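Local coordinates for metallo-carboxypeptidase (Pseudomonas aeruginosa, PDB 4A39), which probably removes C-terminal residues from peptides or proteins as a zinc-dependent metallocarboxypeptidase of the M14 family, at residues T339-L343 against V384-R388; Q50-V56 against E117-F123. All coordinates share one frame; numbering follows the deposited sequence.

From the N terminus, the chain enters contact 2 first: residues 50-56 pair with 117-123, closing a loop whose 60 intervening residues contain strands but no helix. That pairing joins neighbouring strands of the nine-stranded N-terminal sheet, and its 50-51/122-123 end lies near the zinc site. The chain then builds the catalytic domain, and only near its end does contact 1 close, where 384-388, the C-terminal tail after helix 366-383, returns to the turn 339-343 between helix 332-340 and strand 343-350. The two loops neither nest nor cross; they follow in series. Their centres lie 40 Å apart, on opposite sides of the chain's centre, one contact in each domain.

Contact 1 (T339-L343 against V384-R388); sequences TYDCL and VDELR
Leu-387 is the first residue of the tail to touch the 339-343 turn: its CD2 meets CD2 of Leu-343 at 3.9 Å, one methyl against another, with the two side chains crossing at a slant. A water also joins this pair, accepting from Leu-343 N (3.0 Å) and donating to Leu-387 O (2.9 Å), which Arg-295 also binds. Next comes the C-terminal residue, Arg-388. Its chain bends at chi2 (-63°) and then runs extended through chi3, carrying the guanidinium to the carbonyls of Tyr-340 and Asp-341, where the chain leaves helix 332-340. There NH2 gives a nearly straight bond to Tyr-340 O, 2.9 Å away and almost in the guanidinium plane, while NH1 makes only a weak, bent one to Asp-341 O at 3.0 Å, an oxygen shared with Arg-295. Beside them CB of Cys-342 packs 3.9 Å from NH2. The carboxylate of Asp-341 stays beyond salt-bridge range, OD2 being 4.2 Å from NH1; Asp-267 balances the Arg-388 charge through a salt bridge to NE, and NH2 also binds Val-266 O. Tail and turn are therefore held mainly through backbone carbonyls, whose partial negative charge may help steady the cation.

Contact 2 (Q50-V56 against E117-F123); sequences QWFHFKV and EVRFAYF
Phe-120 sets its CB on one face of the Phe-54 ring, 4.0 Å from the centroid in a CH-pi contact, on the side shared with Val-56 and Val-118. The rings are slid apart, Phe-54 CE2 meeting Phe-120 CD2 at 3.6 Å. A similar fit recurs at Phe-52: CG lies between the backbone N and the carbonyl carbon (chi1 62°), which turns the ring toward 117-123, where Tyr-122 CB sits over one face (4.2 Å from the centroid). Trp-51 brings the six-membered-ring end of its indole: CE3 meets Tyr-122 CB at 3.6 Å, and Phe-123 CB lies at the ring's edge, near its plane. Gln-50 closes this end, laying CG against Tyr-122 CE2 (3.5 Å) and donating from NE2 to Tyr-122 OH (3.2 Å), while its OE1 binds Ser-75. On the other face Ala-121 CB nestles against His-53 CD2 (3.9 Å). Lys-55 and Arg-119 run side by side, the placement of their charged ends doubtful; Lys-55 has a cation-pi contact with Phe-20. These are adjacent antiparallel strands near the 15-17 margin of the N-terminal beta sheet of the cytosolic carboxypeptidase domain, with the Tyr-122 side chain about 7 Å from that of the zinc ligand Glu-183.

Contact 1 (T339-L343 against V384-R388)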
ATOM      1  N   THR A 339     -12.360   3.695  18.660  1.00  5.24           N
ATOM      2  CA  THR A 339     -12.239   5.000  19.297  1.00  5.33           C
ATOM      3  C   THR A 339     -13.263   5.991  18.770  1.00  4.83           C
ATOM      4  O   THR A 339     -13.779   6.822  19.524  1.00  6.03           O
ATOM      5  CB  THR A 339     -10.822   5.580  19.098  1.00  5.43           C
ATOM      6  OG1 THR A 339      -9.861   4.692  19.684  1.00  6.02           O
ATOM      7  CG2 THR A 339     -10.700   6.949  19.760  1.00  7.79           C
ATOM      8  N   TYR A 340     -13.581   5.884  17.483  1.00  4.60           N
ATOM      9  CA  TYR A 340     -14.529   6.800  16.861  1.00  4.19           C
ATOM     10  C   TYR A 340     -15.868   6.186  16.461  1.00  5.07           C
ATOM     11  O   TYR A 340     -16.736   6.885  15.928  1.00  4.84           O
ATOM     12  CB  TYR A 340     -13.852   7.470  15.659  1.00  6.13           C
ATOM     13  CG  TYR A 340     -12.680   8.321  16.088  1.00  5.30           C
ATOM     14  CD1 TYR A 340     -12.881   9.595  16.617  1.00  7.38           C
ATOM     15  CD2 TYR A 340     -11.381   7.818  16.058  1.00  5.57           C
ATOM     16  CE1 TYR A 340     -11.819  10.345  17.115  1.00  7.70           C
ATOM     17  CE2 TYR A 340     -10.307   8.561  16.554  1.00  7.73           C
ATOM     18  CZ  TYR A 340     -10.535   9.820  17.081  1.00  9.40           C
ATOM     19  OH  TYR A 340      -9.489  10.553  17.592  1.00 10.09           O
ATOM     20  N   ASP A 341     -16.038   4.895  16.745  1.00  5.20           N
ATOM     21  CA  ASP A 341     -17.275   4.177  16.430  1.00  4.88           C
ATOM     22  C   ASP A 341     -17.655   4.391  14.965  1.00  5.80           C
ATOM     23  O   ASP A 341     -18.796   4.733  14.646  1.00  5.55           O
ATOM     24  CB  ASP A 341     -18.407   4.670  17.338  1.00  5.63           C
ATOM     25  CG  ASP A 341     -19.680   3.851  17.191  1.00  6.54           C
ATOM     26  OD1 ASP A 341     -19.588   2.657  16.831  1.00  6.18           O
ATOM     27  OD2 ASP A 341     -20.772   4.408  17.448  1.00  6.74           O
ATOM     28  N   CYS A 342     -16.696   4.169  14.070  1.00  4.61           N
ATOM     29  CA  CYS A 342     -16.939   4.372  12.647  1.00  4.28           C
ATOM     30  C   CYS A 342     -16.625   3.136  11.832  1.00  4.91           C
ATOM     31  O   CYS A 342     -15.929   2.231  12.292  1.00  4.51           O
ATOM     32  CB  CYS A 342     -16.066   5.518  12.124  1.00  4.31           C
ATOM     33  SG  CYS A 342     -14.277   5.172  12.197  1.00  6.67           S
ATOM     34  N   LEU A 343     -17.147   3.108  10.612  1.00  4.38           N
ATOM     35  CA  LEU A 343     -16.877   2.009   9.698  1.00  4.62           C
ATOM     36  C   LEU A 343     -15.374   2.090   9.449  1.00  5.31           C
ATOM     37  O   LEU A 343     -14.845   3.169   9.158  1.00  4.93           O
ATOM     38  CB  LEU A 343     -17.645   2.210   8.390  1.00  5.82           C
ATOM     39  CG  LEU A 343     -17.356   1.214   7.261  1.00  5.70           C
ATOM     40  CD1 LEU A 343     -17.680  -0.200   7.728  1.00  7.50           C
ATOM     41  CD2 LEU A 343     -18.189   1.571   6.040  1.00  6.05           C
ATOM     42  N   VAL A 384     -22.673   7.111   1.721  1.00 12.70           N
ATOM     43  CA  VAL A 384     -22.580   8.342   2.501  1.00 14.01           C
ATOM     44  C   VAL A 384     -23.714   8.616   3.495  1.00 14.09           C
ATOM     45  O   VAL A 384     -23.451   9.002   4.635  1.00 14.42           O
ATOM     46  CB  VAL A 384     -22.396   9.577   1.579  1.00 15.33           C
ATOM     47  CG1 VAL A 384     -23.708   9.950   0.918  1.00 16.37           C
ATOM     48  CG2 VAL A 384     -21.832  10.738   2.384  1.00 16.92           C
ATOM     49  N   ASP A 385     -24.962   8.410   3.083  1.00 14.51           N
ATOM     50  CA  ASP A 385     -26.096   8.664   3.974  1.00 14.24           C
ATOM     51  C   ASP A 385     -26.262   7.631   5.089  1.00 12.73           C
ATOM     52  O   ASP A 385     -27.071   7.825   6.002  1.00 13.20           O
ATOM     53  CB  ASP A 385     -27.401   8.735   3.175  1.00 17.01           C
ATOM     54  CG  ASP A 385     -27.401   9.855   2.156  1.00 18.92           C
ATOM     55  OD1 ASP A 385     -27.014  10.983   2.517  1.00 20.75           O
ATOM     56  OD2 ASP A 385     -27.800   9.610   0.994  1.00 23.97           O
ATOM     57  N   GLU A 386     -25.502   6.543   5.017  1.00 10.35           N
ATOM     58  CA  GLU A 386     -25.596   5.473   6.012  1.00 11.28           C
ATOM     59  C   GLU A 386     -24.449   5.456   7.021  1.00  8.65           C
ATOM     60  O   GLU A 386     -24.519   4.752   8.027  1.00 10.14           O
ATOM     61  CB  GLU A 386     -25.644   4.114   5.306  1.00 12.15           C
ATOM     62  CG  GLU A 386     -26.795   3.949   4.332  1.00 16.43           C
ATOM     63  CD  GLU A 386     -26.673   2.689   3.497  1.00 17.07           C
ATOM     64  OE1 GLU A 386     -26.524   1.594   4.079  1.00 18.35           O
ATOM     65  OE2 GLU A 386     -26.733   2.795   2.254  1.00 20.12           O
ATOM     66  N   LEU A 387     -23.394   6.219   6.756  1.00  8.54           N
ATOM     67  CA  LEU A 387     -22.237   6.240   7.652  1.00  8.55           C
ATOM     68  C   LEU A 387     -22.537   6.735   9.063  1.00  9.19           C
ATOM     69  O   LEU A 387     -21.890   6.307  10.024  1.00  8.89           O
ATOM     70  CB  LEU A 387     -21.109   7.061   7.024  1.00  7.53           C
ATOM     71  CG  LEU A 387     -20.564   6.435   5.736  1.00  8.69           C
ATOM     72  CD1 LEU A 387     -19.551   7.370   5.100  1.00  9.50           C
ATOM     73  CD2 LEU A 387     -19.935   5.082   6.044  1.00  8.76           C
ATOM     74  N   ARG A 388     -23.508   7.638   9.179  1.00  9.19           N
ATOM     75  CA  ARG A 388     -23.933   8.181  10.470  1.00 10.70           C
ATOM     76  C   ARG A 388     -25.454   8.302  10.492  1.00 11.64           C
ATOM     77  O   ARG A 388     -26.096   8.331   9.437  1.00 12.92           O
ATOM     78  CB  ARG A 388     -23.319   9.561  10.728  1.00 10.62           C
ATOM     79  CG  ARG A 388     -21.851   9.547  11.117  1.00  9.37           C
ATOM     80  CD  ARG A 388     -21.596   8.820  12.437  1.00  8.09           C
ATOM     81  NE  ARG A 388     -20.167   8.822  12.745  1.00  6.68           N
ATOM     82  CZ  ARG A 388     -19.585   8.093  13.690  1.00  7.31           C
ATOM     83  NH1 ARG A 388     -20.301   7.279  14.457  1.00  7.30           N
ATOM     84  NH2 ARG A 388     -18.269   8.163  13.852  1.00  6.19           N
TER
HETATM   85  O   HOH W   1     -19.185   5.236  10.293  1.00  7.15           O

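Contact 2 (Q50-V56 against E117-F123)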
ATOM      1  N   GLN A  50      11.538  -8.599   2.628  1.00  6.44           N
ATOM      2  CA  GLN A  50      10.786  -9.288   1.584  1.00  5.70           C
ATOM      3  C   GLN A  50      10.868  -8.417   0.334  1.00  5.95           C
ATOM      4  O   GLN A  50      11.114  -8.916  -0.760  1.00  4.75           O
ATOM      5  CB  GLN A  50       9.321  -9.489   1.980  1.00  4.97           C
ATOM      6  CG  GLN A  50       8.555 -10.380   0.999  1.00  6.40           C
ATOM      7  CD  GLN A  50       8.240 -11.762   1.557  1.00  5.43           C
ATOM      8  OE1 GLN A  50       8.777 -12.174   2.586  1.00  6.80           O
ATOM      9  NE2 GLN A  50       7.364 -12.488   0.867  1.00  5.91           N
ATOM     10  N   TRP A  51      10.661  -7.114   0.512  1.00  4.60           N
ATOM     11  CA  TRP A  51      10.733  -6.160  -0.591  1.00  4.58           C
ATOM     12  C   TRP A  51      12.150  -6.077  -1.153  1.00  5.20           C
ATOM     13  O   TRP A  51      13.124  -6.065  -0.405  1.00  6.83           O
ATOM     14  CB  TRP A  51      10.280  -4.764  -0.120  1.00  4.76           C
ATOM     15  CG  TRP A  51      10.638  -3.649  -1.074  1.00  5.14           C
ATOM     16  CD1 TRP A  51      11.792  -2.912  -1.081  1.00  3.29           C
ATOM     17  CD2 TRP A  51       9.868  -3.198  -2.197  1.00  4.59           C
ATOM     18  NE1 TRP A  51      11.787  -2.035  -2.139  1.00  3.53           N
ATOM     19  CE2 TRP A  51      10.619  -2.190  -2.842  1.00  4.35           C
ATOM     20  CE3 TRP A  51       8.616  -3.551  -2.724  1.00  5.30           C
ATOM     21  CZ2 TRP A  51      10.160  -1.529  -3.990  1.00  2.58           C
ATOM     22  CZ3 TRP A  51       8.160  -2.894  -3.868  1.00  3.89           C
ATOM     23  CH2 TRP A  51       8.932  -1.895  -4.486  1.00  4.94           C
ATOM     24  N   PHE A  52      12.253  -6.054  -2.478  1.00  5.45           N
ATOM     25  CA  PHE A  52      13.540  -5.933  -3.154  1.00  4.71           C
ATOM     26  C   PHE A  52      13.329  -5.015  -4.348  1.00  4.15           C
ATOM     27  O   PHE A  52      12.212  -4.887  -4.848  1.00  4.46           O
ATOM     28  CB  PHE A  52      14.065  -7.310  -3.606  1.00  5.96           C
ATOM     29  CG  PHE A  52      13.179  -8.017  -4.599  1.00  5.24           C
ATOM     30  CD1 PHE A  52      13.300  -7.776  -5.964  1.00  4.67           C
ATOM     31  CD2 PHE A  52      12.237  -8.944  -4.163  1.00  6.11           C
ATOM     32  CE1 PHE A  52      12.495  -8.452  -6.885  1.00  6.42           C
ATOM     33  CE2 PHE A  52      11.427  -9.625  -5.068  1.00  5.48           C
ATOM     34  CZ  PHE A  52      11.556  -9.378  -6.436  1.00  5.24           C
ATOM     35  N   HIS A  53      14.399  -4.362  -4.783  1.00  4.08           N
ATOM     36  CA  HIS A  53      14.341  -3.440  -5.912  1.00  3.83           C
ATOM     37  C   HIS A  53      15.778  -3.139  -6.322  1.00  3.98           C
ATOM     38  O   HIS A  53      16.544  -2.571  -5.549  1.00  3.92           O
ATOM     39  CB  HIS A  53      13.622  -2.150  -5.485  1.00  5.06           C
ATOM     40  CG  HIS A  53      13.453  -1.145  -6.583  1.00  6.57           C
ATOM     41  ND1 HIS A  53      12.976   0.128  -6.353  1.00  5.79           N
ATOM     42  CD2 HIS A  53      13.695  -1.220  -7.915  1.00  6.85           C
ATOM     43  CE1 HIS A  53      12.932   0.794  -7.493  1.00  8.22           C
ATOM     44  NE2 HIS A  53      13.362  -0.001  -8.456  1.00  6.42           N
ATOM     45  N   PHE A  54      16.147  -3.530  -7.537  1.00  3.96           N
ATOM     46  CA  PHE A  54      17.500  -3.291  -8.017  1.00  4.00           C
ATOM     47  C   PHE A  54      17.563  -3.075  -9.517  1.00  5.59           C
ATOM     48  O   PHE A  54      16.626  -3.402 -10.249  1.00  6.85           O
ATOM     49  CB  PHE A  54      18.438  -4.449  -7.634  1.00  5.15           C
ATOM     50  CG  PHE A  54      18.018  -5.790  -8.176  1.00  6.22           C
ATOM     51  CD1 PHE A  54      17.126  -6.592  -7.471  1.00  4.08           C
ATOM     52  CD2 PHE A  54      18.524  -6.255  -9.393  1.00  5.36           C
ATOM     53  CE1 PHE A  54      16.745  -7.842  -7.965  1.00  6.81           C
ATOM     54  CE2 PHE A  54      18.147  -7.503  -9.895  1.00  4.45           C
ATOM     55  CZ  PHE A  54      17.256  -8.298  -9.177  1.00  5.28           C
ATOM     56  N   LYS A  55      18.679  -2.514  -9.969  1.00  6.40           N
ATOM     57  CA  LYS A  55      18.889  -2.253 -11.386  1.00  6.93           C
ATOM     58  C   LYS A  55      20.076  -3.059 -11.900  1.00  7.08           C
ATOM     59  O   LYS A  55      21.075  -3.233 -11.198  1.00  6.61           O
ATOM     60  CB  LYS A  55      19.157  -0.761 -11.628  1.00  7.59           C
ATOM     61  CG  LYS A  55      17.988   0.157 -11.315  1.00 11.87           C
ATOM     62  CD  LYS A  55      18.294   1.585 -11.752  1.00 15.34           C
ATOM     63  CE  LYS A  55      17.195   2.544 -11.335  1.00 16.38           C
ATOM     64  NZ  LYS A  55      17.491   3.944 -11.762  1.00 17.78           N
ATOM     65  N   VAL A  56      19.952  -3.565 -13.123  1.00  7.48           N
ATOM     66  CA  VAL A  56      21.027  -4.327 -13.751  1.00  8.63           C
ATOM     67  C   VAL A  56      21.459  -3.538 -14.983  1.00  9.50           C
ATOM     68  O   VAL A  56      20.621  -3.077 -15.754  1.00  9.32           O
ATOM     69  CB  VAL A  56      20.556  -5.732 -14.197  1.00  8.59           C
ATOM     70  CG1 VAL A  56      21.747  -6.555 -14.678  1.00  8.33           C
ATOM     71  CG2 VAL A  56      19.860  -6.444 -13.046  1.00  5.85           C
ATOM     72  N   GLU A 117      19.804  -2.768 -20.079  1.00  9.62           N
ATOM     73  CA  GLU A 117      19.528  -2.497 -18.676  1.00  9.55           C
ATOM     74  C   GLU A 117      18.073  -2.763 -18.316  1.00  9.42           C
ATOM     75  O   GLU A 117      17.163  -2.530 -19.118  1.00  8.82           O
ATOM     76  CB  GLU A 117      19.931  -1.068 -18.308  1.00 12.57           C
ATOM     77  CG  GLU A 117      19.054   0.044 -18.844  1.00 17.19           C
ATOM     78  CD  GLU A 117      19.435   1.391 -18.243  1.00 20.17           C
ATOM     79  OE1 GLU A 117      20.630   1.758 -18.313  1.00 19.00           O
ATOM     80  OE2 GLU A 117      18.546   2.078 -17.697  1.00 22.63           O
ATOM     81  N   VAL A 118      17.859  -3.262 -17.103  1.00  6.51           N
ATOM     82  CA  VAL A 118      16.518  -3.563 -16.635  1.00  7.83           C
ATOM     83  C   VAL A 118      16.459  -3.458 -15.114  1.00  8.61           C
ATOM     84  O   VAL A 118      17.477  -3.595 -14.433  1.00  9.36           O
ATOM     85  CB  VAL A 118      16.106  -4.996 -17.062  1.00  7.96           C
ATOM     86  CG1 VAL A 118      16.874  -6.030 -16.247  1.00  7.97           C
ATOM     87  CG2 VAL A 118      14.614  -5.173 -16.910  1.00  8.83           C
ATOM     88  N   ARG A 119      15.270  -3.190 -14.585  1.00  7.82           N
ATOM     89  CA  ARG A 119      15.076  -3.095 -13.144  1.00  8.59           C
ATOM     90  C   ARG A 119      14.111  -4.195 -12.701  1.00  7.56           C
ATOM     91  O   ARG A 119      13.223  -4.580 -13.458  1.00  7.44           O
ATOM     92  CB  ARG A 119      14.475  -1.736 -12.750  1.00 10.56           C
ATOM     93  CG  ARG A 119      15.289  -0.509 -13.141  1.00 16.81           C
ATOM     94  CD  ARG A 119      14.715   0.204 -14.367  1.00 18.49           C
ATOM     95  NE  ARG A 119      15.522   1.371 -14.712  1.00 20.38           N
ATOM     96  CZ  ARG A 119      15.490   2.524 -14.055  1.00 20.36           C
ATOM     97  NH1 ARG A 119      14.675   2.681 -13.018  1.00 21.00           N
ATOM     98  NH2 ARG A 119      16.300   3.509 -14.416  1.00 21.58           N
ATOM     99  N   PHE A 120      14.310  -4.712 -11.490  1.00  5.79           N
ATOM    100  CA  PHE A 120      13.423  -5.723 -10.920  1.00  5.88           C
ATOM    101  C   PHE A 120      12.957  -5.211  -9.566  1.00  5.41           C
ATOM    102  O   PHE A 120      13.712  -4.537  -8.855  1.00  4.26           O
ATOM    103  CB  PHE A 120      14.136  -7.069 -10.710  1.00  4.51           C
ATOM    104  CG  PHE A 120      14.495  -7.778 -11.978  1.00  5.44           C
ATOM    105  CD1 PHE A 120      13.591  -8.650 -12.574  1.00  5.61           C
ATOM    106  CD2 PHE A 120      15.742  -7.597 -12.568  1.00  6.76           C
ATOM    107  CE1 PHE A 120      13.921  -9.335 -13.733  1.00  6.36           C
ATOM    108  CE2 PHE A 120      16.083  -8.280 -13.728  1.00  6.46           C
ATOM    109  CZ  PHE A 120      15.170  -9.151 -14.311  1.00  6.76           C
ATOM    110  N   ALA A 121      11.711  -5.514  -9.217  1.00  4.62           N
ATOM    111  CA  ALA A 121      11.168  -5.094  -7.930  1.00  4.33           C
ATOM    112  C   ALA A 121      10.084  -6.057  -7.472  1.00  4.93           C
ATOM    113  O   ALA A 121       9.554  -6.831  -8.270  1.00  5.40           O
ATOM    114  CB  ALA A 121      10.609  -3.676  -8.020  1.00  6.10           C
ATOM    115  N   TYR A 122       9.756  -6.005  -6.186  1.00  3.84           N
ATOM    116  CA  TYR A 122       8.740  -6.888  -5.621  1.00  3.20           C
ATOM    117  C   TYR A 122       7.352  -6.435  -6.076  1.00  3.25           C
ATOM    118  O   TYR A 122       6.417  -7.239  -6.163  1.00  3.83           O
ATOM    119  CB  TYR A 122       8.863  -6.896  -4.093  1.00  3.74           C
ATOM    120  CG  TYR A 122       8.024  -7.936  -3.377  1.00  3.29           C
ATOM    121  CD1 TYR A 122       7.805  -9.202  -3.935  1.00  3.43           C
ATOM    122  CD2 TYR A 122       7.478  -7.667  -2.123  1.00  4.41           C
ATOM    123  CE1 TYR A 122       7.061 -10.171  -3.260  1.00  3.15           C
ATOM    124  CE2 TYR A 122       6.734  -8.626  -1.441  1.00  3.68           C
ATOM    125  CZ  TYR A 122       6.528  -9.874  -2.013  1.00  4.51           C
ATOM    126  OH  TYR A 122       5.785 -10.822  -1.338  1.00  5.93           O
ATOM    127  N   PHE A 123       7.229  -5.142  -6.354  1.00  3.03           N
ATOM    128  CA  PHE A 123       5.991  -4.551  -6.868  1.00  3.71           C
ATOM    129  C   PHE A 123       6.380  -3.243  -7.552  1.00  4.09           C
ATOM    130  O   PHE A 123       7.435  -2.683  -7.260  1.00  3.92           O
ATOM    131  CB  PHE A 123       4.984  -4.251  -5.747  1.00  3.48           C
ATOM    132  CG  PHE A 123       3.588  -3.981  -6.254  1.00  3.96           C
ATOM    133  CD1 PHE A 123       2.734  -5.036  -6.567  1.00  2.73           C
ATOM    134  CD2 PHE A 123       3.144  -2.677  -6.461  1.00  2.39           C
ATOM    135  CE1 PHE A 123       1.461  -4.792  -7.080  1.00  2.84           C
ATOM    136  CE2 PHE A 123       1.871  -2.423  -6.974  1.00  2.58           C
ATOM    137  CZ  PHE A 123       1.030  -3.483  -7.283  1.00  4.21           C
TER